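Local coordinates for hydrolase, haloacid dehalogenase-like family (Pseudomonas syringae pv. tomato, PDB 3S6J), which probably hydrolyses sugar phosphates as a phosphatase of the haloacid dehalogenase superfamily, and holds a calcium ion among its acidic residues, at residues Q23-W28 with L39-I44; P94-L99 with E210-L215; Y145-P150 with I174-A179; T7-D12 with E106-C111; I112-G117 with I135-R140. All blocks are in the same frame, centred on the assembly; numbering follows the deposited sequence.

Contact 1 (Q23-W28 with L39-I44)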
# COMPACT_ATOMS: atom_id res chain seq x y z
N GLN E 23 -6.04 -2.38 -7.37
CA GLN E 23 -6.25 -2.56 -8.80
C GLN E 23 -5.83 -1.29 -9.55
O GLN E 23 -5.19 -1.36 -10.60
CB GLN E 23 -7.70 -2.95 -9.10
CG GLN E 23 -8.06 -4.40 -8.76
CD GLN E 23 -8.20 -4.66 -7.26
OE1 GLN E 23 -8.55 -3.76 -6.48
NE2 GLN E 23 -7.94 -5.89 -6.85
N ASN E 24 -6.17 -0.13 -8.98
CA ASN E 24 -5.79 1.15 -9.56
C ASN E 24 -4.27 1.23 -9.65
O ASN E 24 -3.72 1.46 -10.72
CB ASN E 24 -6.39 2.31 -8.75
CG ASN E 24 -6.57 3.57 -9.56
OD1 ASN E 24 -6.08 3.68 -10.68
ND2 ASN E 24 -7.28 4.54 -9.01
N VAL E 25 -3.58 0.97 -8.54
CA VAL E 25 -2.12 0.92 -8.54
C VAL E 25 -1.55 0.03 -9.66
O VAL E 25 -0.67 0.45 -10.41
CB VAL E 25 -1.55 0.46 -7.15
CG1 VAL E 25 -0.03 0.47 -7.18
CG2 VAL E 25 -2.02 1.39 -6.05
N ALA E 26 -2.05 -1.19 -9.77
CA ALA E 26 -1.54 -2.14 -10.77
C ALA E 26 -1.77 -1.63 -12.19
O ALA E 26 -0.88 -1.73 -13.05
CB ALA E 26 -2.21 -3.50 -10.57
N ALA E 27 -2.93 -1.03 -12.41
CA ALA E 27 -3.27 -0.41 -13.69
C ALA E 27 -2.33 0.74 -14.06
O ALA E 27 -1.89 0.85 -15.21
CB ALA E 27 -4.72 0.07 -13.69
N TRP E 28 -2.04 1.62 -13.09
CA TRP E 28 -1.07 2.68 -13.35
C TRP E 28 0.32 2.11 -13.63
O TRP E 28 1.01 2.59 -14.53
CB TRP E 28 -1.04 3.72 -12.23
CG TRP E 28 -2.15 4.69 -12.36
CD1 TRP E 28 -3.22 4.84 -11.52
CD2 TRP E 28 -2.36 5.62 -13.45
NE1 TRP E 28 -4.06 5.81 -12.00
CE2 TRP E 28 -3.56 6.30 -13.18
CE3 TRP E 28 -1.64 5.93 -14.61
CZ2 TRP E 28 -4.07 7.29 -14.03
CZ3 TRP E 28 -2.14 6.93 -15.46
CH2 TRP E 28 -3.34 7.59 -15.17
N LEU E 39 8.44 3.35 -12.16
CA LEU E 39 8.22 3.99 -10.86
C LEU E 39 7.86 2.88 -9.91
O LEU E 39 7.03 2.04 -10.25
CB LEU E 39 7.03 4.94 -10.95
CG LEU E 39 7.34 6.32 -10.40
CD1 LEU E 39 7.71 7.25 -11.54
CD2 LEU E 39 6.13 6.85 -9.64
N ALA E 40 8.50 2.84 -8.75
CA ALA E 40 8.18 1.82 -7.76
C ALA E 40 6.70 1.93 -7.39
O ALA E 40 6.12 3.01 -7.38
CB ALA E 40 9.06 1.95 -6.51
N MSE E 41 6.07 0.81 -7.11
CA MSE E 41 4.64 0.88 -6.82
C MSE E 41 4.21 1.65 -5.57
O MSE E 41 3.10 2.16 -5.54
CB MSE E 41 4.00 -0.50 -6.90
CG MSE E 41 3.45 -0.72 -8.32
SE MSE E 41 3.18 -2.51 -8.58
CE MSE E 41 1.22 -2.55 -8.41
N TRP E 42 5.06 1.76 -4.56
CA TRP E 42 4.70 2.58 -3.40
C TRP E 42 4.49 4.08 -3.77
O TRP E 42 3.59 4.74 -3.23
CB TRP E 42 5.71 2.43 -2.26
CG TRP E 42 7.00 3.17 -2.51
CD1 TRP E 42 8.05 2.76 -3.28
CD2 TRP E 42 7.37 4.45 -1.98
NE1 TRP E 42 9.05 3.72 -3.26
CE2 TRP E 42 8.65 4.76 -2.47
CE3 TRP E 42 6.73 5.37 -1.14
CZ2 TRP E 42 9.31 5.96 -2.17
CZ3 TRP E 42 7.38 6.55 -0.83
CH2 TRP E 42 8.66 6.83 -1.35
N ARG E 43 5.30 4.59 -4.70
CA ARG E 43 5.18 5.96 -5.19
C ARG E 43 3.87 6.17 -5.95
O ARG E 43 3.26 7.23 -5.86
CB ARG E 43 6.39 6.37 -6.09
CG ARG E 43 7.76 5.94 -5.57
CD ARG E 43 8.94 6.71 -6.18
NE ARG E 43 9.05 8.01 -5.50
CZ ARG E 43 10.08 8.40 -4.75
NH1 ARG E 43 11.15 7.64 -4.60
NH2 ARG E 43 10.03 9.59 -4.18
N ILE E 44 3.44 5.17 -6.71
CA ILE E 44 2.14 5.24 -7.39
C ILE E 44 0.98 5.20 -6.38
O ILE E 44 -0.00 5.93 -6.51
CB ILE E 44 1.97 4.12 -8.45
CG1 ILE E 44 3.03 4.27 -9.55
CG2 ILE E 44 0.56 4.16 -9.04
CD1 ILE E 44 3.26 3.03 -10.43

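Contact 2 (P94-L99 with E210-L215)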
# COMPACT_ATOMS: atom_id res chain seq x y z
N PRO E 94 -16.09 -4.10 3.59
CA PRO E 94 -17.00 -4.41 4.70
C PRO E 94 -17.77 -3.20 5.22
O PRO E 94 -17.16 -2.18 5.51
CB PRO E 94 -16.07 -4.90 5.82
CG PRO E 94 -14.85 -5.37 5.14
CD PRO E 94 -14.70 -4.53 3.88
N GLY E 95 -19.09 -3.33 5.35
CA GLY E 95 -19.90 -2.29 5.94
C GLY E 95 -20.33 -1.23 4.96
O GLY E 95 -21.17 -0.39 5.28
N ALA E 96 -19.73 -1.25 3.77
CA ALA E 96 -19.92 -0.21 2.76
C ALA E 96 -21.38 -0.07 2.34
O ALA E 96 -21.94 1.03 2.35
CB ALA E 96 -19.07 -0.50 1.55
N VAL E 97 -21.98 -1.18 1.93
CA VAL E 97 -23.38 -1.16 1.55
C VAL E 97 -24.25 -0.88 2.77
O VAL E 97 -25.12 -0.01 2.74
CB VAL E 97 -23.80 -2.49 0.88
CG1 VAL E 97 -25.31 -2.63 0.88
CG2 VAL E 97 -23.24 -2.57 -0.54
N GLU E 98 -23.99 -1.60 3.86
CA GLU E 98 -24.76 -1.41 5.08
C GLU E 98 -24.74 0.02 5.57
O GLU E 98 -25.75 0.51 6.10
CB GLU E 98 -24.29 -2.33 6.20
CG GLU E 98 -25.07 -2.12 7.49
CD GLU E 98 -24.73 -3.16 8.53
OE1 GLU E 98 -23.77 -3.90 8.29
OE2 GLU E 98 -25.43 -3.24 9.58
N LEU E 99 -23.60 0.70 5.43
CA LEU E 99 -23.49 2.11 5.83
C LEU E 99 -24.40 2.95 4.96
O LEU E 99 -25.14 3.80 5.46
CB LEU E 99 -22.04 2.62 5.73
CG LEU E 99 -21.80 4.10 6.09
CD1 LEU E 99 -22.30 4.43 7.51
CD2 LEU E 99 -20.32 4.51 5.93
N GLU E 210 -10.93 1.94 10.45
CA GLU E 210 -10.42 0.90 9.57
C GLU E 210 -11.07 0.90 8.20
O GLU E 210 -10.38 0.91 7.17
CB GLU E 210 -10.58 -0.47 10.19
CG GLU E 210 -9.71 -0.63 11.41
CD GLU E 210 -9.80 -2.01 12.00
OE1 GLU E 210 -10.82 -2.70 11.77
OE2 GLU E 210 -8.85 -2.42 12.70
N ASP E 211 -12.39 0.89 8.21
CA ASP E 211 -13.17 0.66 7.02
C ASP E 211 -14.61 1.14 7.29
O ASP E 211 -14.89 1.69 8.35
CB ASP E 211 -13.07 -0.82 6.59
CG ASP E 211 -13.46 -1.80 7.71
OD1 ASP E 211 -14.23 -1.39 8.61
OD2 ASP E 211 -12.99 -2.97 7.71
N PRO E 212 -15.52 1.01 6.30
CA PRO E 212 -16.86 1.57 6.52
C PRO E 212 -17.57 0.96 7.73
O PRO E 212 -18.30 1.68 8.41
CB PRO E 212 -17.60 1.24 5.22
CG PRO E 212 -16.49 1.11 4.19
CD PRO E 212 -15.32 0.53 4.92
N LEU E 213 -17.33 -0.32 8.00
CA LEU E 213 -17.97 -0.98 9.13
C LEU E 213 -17.47 -0.35 10.42
O LEU E 213 -18.26 -0.07 11.34
CB LEU E 213 -17.69 -2.49 9.15
CG LEU E 213 -18.33 -3.35 10.25
CD1 LEU E 213 -19.85 -3.35 10.18
CD2 LEU E 213 -17.83 -4.80 10.19
N ASP E 214 -16.17 -0.11 10.48
CA ASP E 214 -15.59 0.46 11.69
C ASP E 214 -16.17 1.84 11.89
O ASP E 214 -16.54 2.23 13.00
CB ASP E 214 -14.07 0.51 11.62
CG ASP E 214 -13.44 0.84 12.96
OD1 ASP E 214 -14.16 0.67 13.98
OD2 ASP E 214 -12.26 1.27 12.98
N LEU E 215 -16.26 2.59 10.80
CA LEU E 215 -16.83 3.93 10.84
C LEU E 215 -18.30 3.88 11.27
O LEU E 215 -18.75 4.66 12.10
CB LEU E 215 -16.69 4.60 9.48
CG LEU E 215 -17.50 5.85 9.18
CD1 LEU E 215 -17.28 6.92 10.21
CD2 LEU E 215 -17.12 6.35 7.82

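Contact 3 (Y145-P150 with I174-A179)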
# COMPACT_ATOMS: atom_id res chain seq x y z
N TYR E 145 -10.98 20.43 -11.76
CA TYR E 145 -9.82 19.97 -11.00
C TYR E 145 -10.21 18.83 -10.08
O TYR E 145 -11.29 18.83 -9.49
CB TYR E 145 -9.23 21.14 -10.21
CG TYR E 145 -8.87 22.32 -11.08
CD1 TYR E 145 -7.81 22.24 -11.98
CD2 TYR E 145 -9.59 23.51 -11.02
CE1 TYR E 145 -7.47 23.31 -12.79
CE2 TYR E 145 -9.26 24.59 -11.83
CZ TYR E 145 -8.20 24.48 -12.72
OH TYR E 145 -7.85 25.55 -13.54
N GLY E 146 -9.32 17.85 -9.97
CA GLY E 146 -9.55 16.73 -9.09
C GLY E 146 -8.90 16.99 -7.75
O GLY E 146 -8.32 18.05 -7.51
N LYS E 147 -9.00 16.00 -6.87
CA LYS E 147 -8.37 16.12 -5.57
C LYS E 147 -6.87 16.33 -5.73
O LYS E 147 -6.26 15.82 -6.68
CB LYS E 147 -8.68 14.88 -4.74
CG LYS E 147 -10.17 14.67 -4.51
CD LYS E 147 -10.45 13.23 -4.07
CE LYS E 147 -11.94 12.91 -4.07
NZ LYS E 147 -12.21 11.49 -3.71
N PRO E 148 -6.26 17.09 -4.81
CA PRO E 148 -6.83 17.64 -3.58
C PRO E 148 -7.54 19.00 -3.73
O PRO E 148 -7.86 19.63 -2.70
CB PRO E 148 -5.60 17.81 -2.72
CG PRO E 148 -4.58 18.31 -3.73
CD PRO E 148 -4.79 17.32 -4.86
N ASP E 149 -7.76 19.47 -4.96
CA ASP E 149 -8.60 20.64 -5.16
C ASP E 149 -10.00 20.34 -4.60
O ASP E 149 -10.50 19.22 -4.71
CB ASP E 149 -8.67 21.03 -6.63
CG ASP E 149 -9.26 22.42 -6.83
OD1 ASP E 149 -10.50 22.57 -6.69
OD2 ASP E 149 -8.48 23.36 -7.12
N PRO E 150 -10.60 21.34 -3.94
CA PRO E 150 -11.90 21.20 -3.26
C PRO E 150 -13.07 21.08 -4.24
O PRO E 150 -14.21 20.87 -3.80
CB PRO E 150 -12.03 22.52 -2.49
CG PRO E 150 -10.68 23.13 -2.48
CD PRO E 150 -10.00 22.66 -3.71
N ILE E 174 -4.73 10.83 1.71
CA ILE E 174 -4.20 12.15 2.03
C ILE E 174 -4.98 13.19 1.22
O ILE E 174 -5.42 14.21 1.74
CB ILE E 174 -2.68 12.17 1.67
CG1 ILE E 174 -1.85 11.58 2.82
CG2 ILE E 174 -2.22 13.55 1.31
CD1 ILE E 174 -0.39 11.22 2.40
N TRP E 175 -5.19 12.87 -0.06
CA TRP E 175 -5.82 13.79 -0.99
C TRP E 175 -7.26 14.15 -0.67
O TRP E 175 -7.66 15.27 -0.90
CB TRP E 175 -5.66 13.25 -2.42
CG TRP E 175 -4.29 12.70 -2.56
CD1 TRP E 175 -3.95 11.40 -2.75
CD2 TRP E 175 -3.06 13.43 -2.44
NE1 TRP E 175 -2.58 11.28 -2.78
CE2 TRP E 175 -2.01 12.51 -2.60
CE3 TRP E 175 -2.75 14.78 -2.22
CZ2 TRP E 175 -0.66 12.89 -2.55
CZ3 TRP E 175 -1.41 15.16 -2.18
CH2 TRP E 175 -0.38 14.21 -2.34
N ASP E 176 -8.04 13.20 -0.13
CA ASP E 176 -9.40 13.46 0.35
C ASP E 176 -9.39 14.40 1.55
O ASP E 176 -10.22 15.30 1.66
CB ASP E 176 -10.11 12.16 0.79
CG ASP E 176 -10.35 11.20 -0.36
OD1 ASP E 176 -9.61 10.20 -0.44
OD2 ASP E 176 -11.29 11.41 -1.17
N MSE E 177 -8.46 14.15 2.47
CA MSE E 177 -8.36 14.94 3.69
C MSE E 177 -7.91 16.37 3.39
O MSE E 177 -8.48 17.33 3.90
CB MSE E 177 -7.41 14.27 4.69
CG MSE E 177 -7.87 12.90 5.19
SE MSE E 177 -9.70 12.97 5.90
CE MSE E 177 -10.64 12.24 4.37
N LEU E 178 -6.87 16.47 2.56
CA LEU E 178 -6.40 17.75 2.06
C LEU E 178 -7.55 18.56 1.42
O LEU E 178 -7.81 19.70 1.81
CB LEU E 178 -5.26 17.52 1.06
CG LEU E 178 -3.80 17.79 1.48
CD1 LEU E 178 -3.54 17.71 2.96
CD2 LEU E 178 -2.82 16.92 0.73
N ALA E 179 -8.26 17.95 0.46
CA ALA E 179 -9.38 18.65 -0.16
C ALA E 179 -10.46 19.01 0.87
O ALA E 179 -11.12 20.05 0.76
CB ALA E 179 -9.97 17.83 -1.30

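Contact 4 (T7-D12 with E106-C111). With CA (calcium ion), chain M.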
# COMPACT_ATOMS: atom_id res chain seq x y z
N THR E 7 -26.07 15.82 9.76
CA THR E 7 -24.88 15.71 8.93
C THR E 7 -25.20 15.19 7.53
O THR E 7 -26.04 14.29 7.36
CB THR E 7 -23.84 14.79 9.59
OG1 THR E 7 -23.31 15.45 10.75
CG2 THR E 7 -22.70 14.48 8.62
N SER E 8 -24.55 15.78 6.53
CA SER E 8 -24.59 15.29 5.15
C SER E 8 -23.23 14.68 4.79
O SER E 8 -22.20 15.12 5.31
CB SER E 8 -24.96 16.42 4.19
OG SER E 8 -26.27 16.89 4.45
N PHE E 9 -23.22 13.68 3.92
CA PHE E 9 -22.05 12.83 3.75
C PHE E 9 -21.47 12.85 2.34
O PHE E 9 -22.18 12.58 1.35
CB PHE E 9 -22.38 11.39 4.14
CG PHE E 9 -22.61 11.21 5.62
CD1 PHE E 9 -23.80 11.63 6.21
CD2 PHE E 9 -21.65 10.61 6.41
CE1 PHE E 9 -24.02 11.46 7.58
CE2 PHE E 9 -21.86 10.43 7.78
CZ PHE E 9 -23.05 10.86 8.36
N ILE E 10 -20.18 13.14 2.24
CA ILE E 10 -19.48 13.05 0.96
C ILE E 10 -18.46 11.91 1.00
O ILE E 10 -17.47 11.98 1.72
CB ILE E 10 -18.78 14.36 0.60
CG1 ILE E 10 -19.77 15.52 0.64
CG2 ILE E 10 -18.18 14.23 -0.78
CD1 ILE E 10 -19.14 16.90 0.51
N PHE E 11 -18.73 10.86 0.24
CA PHE E 11 -17.91 9.66 0.27
C PHE E 11 -16.96 9.63 -0.93
O PHE E 11 -17.36 9.88 -2.07
CB PHE E 11 -18.78 8.41 0.19
CG PHE E 11 -19.53 8.09 1.45
CD1 PHE E 11 -18.94 7.33 2.45
CD2 PHE E 11 -20.84 8.49 1.62
CE1 PHE E 11 -19.64 7.00 3.59
CE2 PHE E 11 -21.54 8.17 2.77
CZ PHE E 11 -20.95 7.43 3.76
N ASP E 12 -15.69 9.34 -0.67
CA ASP E 12 -14.81 8.92 -1.74
C ASP E 12 -15.25 7.50 -2.15
O ASP E 12 -16.04 6.87 -1.44
CB ASP E 12 -13.36 8.94 -1.27
CG ASP E 12 -12.44 8.25 -2.24
OD1 ASP E 12 -12.25 8.78 -3.35
OD2 ASP E 12 -11.91 7.18 -1.89
N GLU E 106 -32.25 6.56 7.32
CA GLU E 106 -32.15 7.56 8.37
C GLU E 106 -32.34 8.96 7.80
O GLU E 106 -32.20 9.95 8.51
CB GLU E 106 -30.78 7.43 9.00
CG GLU E 106 -30.65 7.86 10.42
CD GLU E 106 -29.61 7.05 11.15
OE1 GLU E 106 -29.63 5.81 10.98
OE2 GLU E 106 -28.77 7.62 11.88
N ASN E 107 -32.64 9.04 6.50
CA ASN E 107 -32.81 10.33 5.83
C ASN E 107 -31.57 11.24 5.74
O ASN E 107 -31.68 12.41 5.36
CB ASN E 107 -33.97 11.10 6.45
CG ASN E 107 -35.30 10.46 6.16
OD1 ASN E 107 -35.70 10.34 4.99
ND2 ASN E 107 -35.99 10.01 7.21
N LEU E 108 -30.41 10.70 6.08
CA LEU E 108 -29.16 11.46 5.94
C LEU E 108 -28.73 11.48 4.48
O LEU E 108 -28.71 10.44 3.82
CB LEU E 108 -28.06 10.86 6.82
CG LEU E 108 -28.45 10.73 8.30
CD1 LEU E 108 -27.49 9.83 9.07
CD2 LEU E 108 -28.56 12.10 8.96
N LYS E 109 -28.41 12.66 3.97
CA LYS E 109 -28.03 12.83 2.57
C LYS E 109 -26.55 12.50 2.34
O LYS E 109 -25.70 12.90 3.14
CB LYS E 109 -28.26 14.27 2.12
CG LYS E 109 -29.63 14.85 2.43
CD LYS E 109 -29.52 16.37 2.52
CE LYS E 109 -30.84 17.08 2.21
NZ LYS E 109 -31.85 16.99 3.32
N TRP E 110 -26.26 11.81 1.24
CA TRP E 110 -24.87 11.53 0.87
C TRP E 110 -24.64 11.60 -0.62
O TRP E 110 -25.54 11.36 -1.43
CB TRP E 110 -24.41 10.17 1.39
CG TRP E 110 -25.25 9.01 0.92
CD1 TRP E 110 -26.36 8.51 1.53
CD2 TRP E 110 -25.06 8.23 -0.27
NE1 TRP E 110 -26.86 7.46 0.80
CE2 TRP E 110 -26.08 7.27 -0.31
CE3 TRP E 110 -24.12 8.25 -1.31
CZ2 TRP E 110 -26.19 6.32 -1.34
CZ3 TRP E 110 -24.22 7.31 -2.34
CH2 TRP E 110 -25.26 6.36 -2.34
N CYS E 111 -23.41 11.94 -0.98
CA CYS E 111 -22.99 12.01 -2.36
C CYS E 111 -21.64 11.33 -2.51
O CYS E 111 -20.82 11.36 -1.59
CB CYS E 111 -22.90 13.47 -2.81
SG CYS E 111 -22.63 13.69 -4.57
CA CA M . -9.59 6.92 -2.86
O HOH W 1 -8.99 9.26 -2.73
O HOH W 2 -9.08 7.14 -5.34
O HOH W 3 -7.03 6.16 -2.83

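Contact 5 (I112-G117 with I135-R140)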
# COMPACT_ATOMS: atom_id res chain seq x y z
N ILE E 112 -21.40 10.72 -3.66
CA ILE E 112 -20.10 10.13 -3.92
C ILE E 112 -19.29 11.15 -4.70
O ILE E 112 -19.83 11.86 -5.53
CB ILE E 112 -20.20 8.77 -4.63
CG1 ILE E 112 -20.59 7.71 -3.60
CG2 ILE E 112 -18.89 8.42 -5.34
CD1 ILE E 112 -21.09 6.42 -4.21
N ALA E 113 -18.00 11.25 -4.37
CA ALA E 113 -17.11 12.22 -5.02
C ALA E 113 -15.76 11.58 -5.29
O ALA E 113 -15.00 11.30 -4.35
CB ALA E 113 -16.96 13.47 -4.17
N THR E 114 -15.46 11.37 -6.57
CA THR E 114 -14.27 10.63 -7.00
C THR E 114 -13.44 11.41 -8.03
O THR E 114 -13.99 12.12 -8.88
CB THR E 114 -14.67 9.23 -7.58
OG1 THR E 114 -13.50 8.56 -8.07
CG2 THR E 114 -15.67 9.37 -8.73
N SER E 115 -12.11 11.28 -7.96
CA SER E 115 -11.21 11.87 -8.97
C SER E 115 -11.20 11.03 -10.24
O SER E 115 -10.68 11.45 -11.26
CB SER E 115 -9.77 12.00 -8.46
OG SER E 115 -9.68 12.91 -7.38
N GLY E 116 -11.77 9.83 -10.15
CA GLY E 116 -11.98 9.00 -11.33
C GLY E 116 -12.97 9.64 -12.30
O GLY E 116 -13.82 10.45 -11.91
N GLY E 117 -12.86 9.27 -13.57
CA GLY E 117 -13.84 9.66 -14.56
C GLY E 117 -14.96 8.64 -14.61
O GLY E 117 -14.92 7.63 -13.90
N ILE E 135 -27.88 7.51 -8.52
CA ILE E 135 -27.42 8.01 -7.22
C ILE E 135 -26.86 9.43 -7.30
O ILE E 135 -26.79 10.02 -8.38
CB ILE E 135 -26.29 7.14 -6.62
CG1 ILE E 135 -25.18 6.94 -7.66
CG2 ILE E 135 -26.84 5.81 -6.13
CD1 ILE E 135 -23.86 6.49 -7.07
N ASN E 136 -26.46 9.96 -6.15
CA ASN E 136 -25.75 11.23 -6.09
C ASN E 136 -24.25 11.01 -6.20
O ASN E 136 -23.62 10.48 -5.28
CB ASN E 136 -26.08 11.95 -4.77
CG ASN E 136 -27.45 12.60 -4.78
OD1 ASN E 136 -28.04 12.85 -5.83
ND2 ASN E 136 -27.95 12.89 -3.59
N ILE E 137 -23.68 11.40 -7.33
CA ILE E 137 -22.25 11.22 -7.55
C ILE E 137 -21.67 12.32 -8.43
O ILE E 137 -22.32 12.80 -9.37
CB ILE E 137 -21.95 9.84 -8.19
CG1 ILE E 137 -20.45 9.70 -8.46
CG2 ILE E 137 -22.73 9.65 -9.48
CD1 ILE E 137 -20.03 8.30 -8.84
N VAL E 138 -20.45 12.72 -8.10
CA VAL E 138 -19.69 13.66 -8.91
C VAL E 138 -18.39 12.99 -9.33
O VAL E 138 -17.76 12.30 -8.53
CB VAL E 138 -19.36 14.95 -8.12
CG1 VAL E 138 -18.38 15.79 -8.88
CG2 VAL E 138 -20.62 15.74 -7.87
N THR E 139 -18.02 13.17 -10.60
CA THR E 139 -16.78 12.60 -11.11
C THR E 139 -15.86 13.69 -11.64
O THR E 139 -16.23 14.86 -11.73
CB THR E 139 -17.04 11.54 -12.21
OG1 THR E 139 -17.51 12.18 -13.41
CG2 THR E 139 -18.07 10.55 -11.75
N ARG E 140 -14.64 13.29 -12.00
CA ARG E 140 -13.63 14.20 -12.54
C ARG E 140 -14.16 14.90 -13.78
O ARG E 140 -13.81 16.04 -14.06
CB ARG E 140 -12.38 13.39 -12.88
CG ARG E 140 -11.38 14.12 -13.74
CD ARG E 140 -10.58 15.12 -12.93
NE ARG E 140 -9.76 15.95 -13.80
CZ ARG E 140 -10.20 17.07 -14.34
NH1 ARG E 140 -11.43 17.49 -14.08
NH2 ARG E 140 -9.41 17.79 -15.14

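Contact 1 (Q23-W28 with L39-I44)
Met41, present as selenomethionine, reaches across to Val25 and Ala26 and shows how a flexible apolar side chain can span the gap between two helices. Its CB starts 4.2 Å from Val25 CG1. The next atom, CG, draws in to 3.9 Å from the same methyl. Beyond SE, the bend at chi3 (104°) sets CE against Val25 and Ala26 of helix 21-34. There CE sits 3.5 Å from Val25 CG1, a tight carbon pair, and 3.7 Å from Ala26 CA, with Ala26 CB a little farther off. The two helices, 21-34 and 41-47, belong to the helical part that follows the first strand of the core, where many haloacid dehalogenase-like phosphatases carry a C1 cap; the topology here is consistent with that. A second apolar patch lies one turn along from Met41. Ile44 turns CG2 toward the first helix, anti to its own backbone N, and this methyl meets Trp28 CB at 3.6 Å. Val25 CG1 stands 4.2 Å from Ile44 CG2, so Val25 takes part in both patches. Beyond CB the indole of Trp28 leaves the contact and stacks on the ring of His79, in helix 69-85. Met41 also packs on Tyr22 of the second subunit, whose Asp19 OD2 is hydrogen-bonded to Met41 N.

Contact 2 (P94-L99 with E210-L215)
Pro94, just ahead of the N-cap of helix 96-105, meets Pro212, the first residue of helix 212-217, and the meeting is arranged round the carbonyl of the first and the ring of the second. Pro94 O is set over the Pro212 ring, 3.3 Å from CD, with CB and CG only slightly farther away. The same oxygen receives a weak hydrogen bond from Leu213 N at 3.1 Å, bent to 129° at the hydrogen. Gly95, at the N-cap position with a positive phi, has no side chain to stand between the backbones, and its CA comes within 4.0 Å of Leu213 CA. Pro212 CG faces Ala96 CB at 4.0 Å. Deeper in, the side chains of Leu99 and Leu215 run past each other at a slant, touching through their CD2 methyls at 4.1 Å. The side chains of Pro94 and Asp211 cross at about a right angle, with Pro94 CG near Asp211 OD2. That aspartate is the N-cap of helix 212-217: OD1 takes the N-H of Asp214 at 3.0 Å, the donor nearly in line with its C-O bond. Its OD2 is salt-bridged to Arg43 of the second subunit, and Pro212 itself rests on Leu190 of the central sheet. The two helix starts are thus joined mainly by apolar packing, while the stronger polar bonds serve the cap and the dimer; together they would probably favour a charged carboxylate on Asp211.

Contact 3 (Y145-P150 with I174-A179)
Lys147 and Asp176 meet where motifs III and IV of haloacid dehalogenase-like phosphatases would be expected, a loop lysine and an acidic residue after the fourth core strand. Lys147 is extended beyond CG, and NZ comes to Asp176 OD2 at 2.7 Å as a salt bridge. It approaches on the syn side of the carboxylate, 21° out of its plane. The other oxygen, Asp176 OD1, is turned back to Ala173 N, just ahead of its own helix. A cis peptide links Lys147 to Pro148, whose ring lies beside Trp175 and points the same way. Pro148 CB stands at the edge of the indole, 4.2 Å from Trp175 CE3, and also meets Leu178 CB at 3.8 Å. Farther along the helix, Pro148 O presses on Ala179, 3.1 Å from its CB and in a CA-H...O contact with its CA; a small residue accompanies this close approach of loop and helix. The indole NE1 is bonded to Arg46 O, which ties this helix to the helical part of the chain. Lys147 NZ also bonds to Asp12 OD1 and Ala113 O, so one ammonium is held by two carboxylates and a carbonyl, which fixes its position beside the calcium ion.

Contact 4 (T7-D12 with E106-C111)
Phe9 pairs with Trp110 in a parallel sheet by bonding to the residues flanking it: Phe9 N gives its hydrogen to Lys109 O at 2.7 Å, and Phe9 O accepts from Cys111 N at the same distance. One step on, Phe11 N bonds to Cys111 O at 2.8 Å. Between these rungs Trp110 CA closes to 2.9 Å from Phe9 O in a CA-H...O contact. The side chains form the next layer. Phe9 and Trp110 project from the same face, their CB atoms 3.6 Å apart. The Phe11 ring presents an edge to Trp110 CB, with CE2 at 3.8 Å, whereas the indole swings away: Trp110 CG lies between its backbone N and carbonyl carbon (chi1 58°), and NE1 bonds to Asp104. Leu108 CD1 approaches CE1 of the Phe9 ring obliquely, at 4.1 Å, while Thr7 CG2 covers part of one ring face. Farther out, helix 96-105 packs on Phe11 through Leu99 and Leu103, and on the other face helix 151-160 covers Ile10 and Cys111. Strand 8-11, hydrogen-bonded on its second edge to strand 167-171, delivers Asp12 at its end, where OD2 binds the calcium ion at 2.5 Å along with three waters, the backbone O of Asp14 and OD1 of Asp172. Asp12, Asp14 and Thr16, after the first strand of a Rossmann-like core, fit the DxDx(T/V) signature of haloacid dehalogenase-like hydrolases.

Contact 5 (I112-G117 with I135-R140)
Ile112 and Asn136 meet through flat peptide groups: Ile112 N lies 2.8 Å from Asn136 O, to which it is hydrogen-bonded. Ile112 O in turn accepts from Val138 N at 2.8 Å, and the longer bond from Thr114 N to Val138 O, at 3.2 Å, continues the ladder. This is the parallel pairing of a beta-alpha-beta crossover, in which the chain runs from strand 110-113 by way of helix 118-127 to the edge strand 137-138. On one face of the sheet Ile112 CG2 rests against Ile137 CD1 at 3.7 Å, and the CD1 atoms of Ile112 and Ile135 touch at 4.0 Å; Leu125 of helix 118-127 packs on Ile112 and Ile135. Ala113 and Val138 project from the other face, toward helix 151-160. Past the strands, the side chains of Thr114 and Thr139 lie side by side, their CG2 methyls 4.0 Å apart. Arg140 N reaches Gly116 O at 3.0 Å, so the chain is still gripped where it turns toward the helix. Thr114 fits the motif II threonine or serine of haloacid dehalogenase-like phosphatases. Its OG1, anti to the backbone N (chi1 176°), accepts the N-H of Gly116 at 3.0 Å, closing an ST turn.

Contacts 4 and 5 share strand 110-113 and pair three neighbouring strands of the central sheet, held chiefly by backbone hydrogen bonds; Phe11 O to Ala113 N joins one to the other. Contact 4 is buried, contact 5 partly so. Contact 3, also partly buried, lies at the end of that sheet where the ion sits and mixes a salt bridge with proline packing; Lys147 ties it to Asp12 of contact 4 and to Ala113 of contact 5. Contact 2 is partly buried on the sheet's flank, apolar with one weak bond, and touches contact 4 where Leu99 packs on Phe11. Contact 1 stands apart in the helical part, buried and wholly apolar. Contacts 1 and 2 both meet the second subunit.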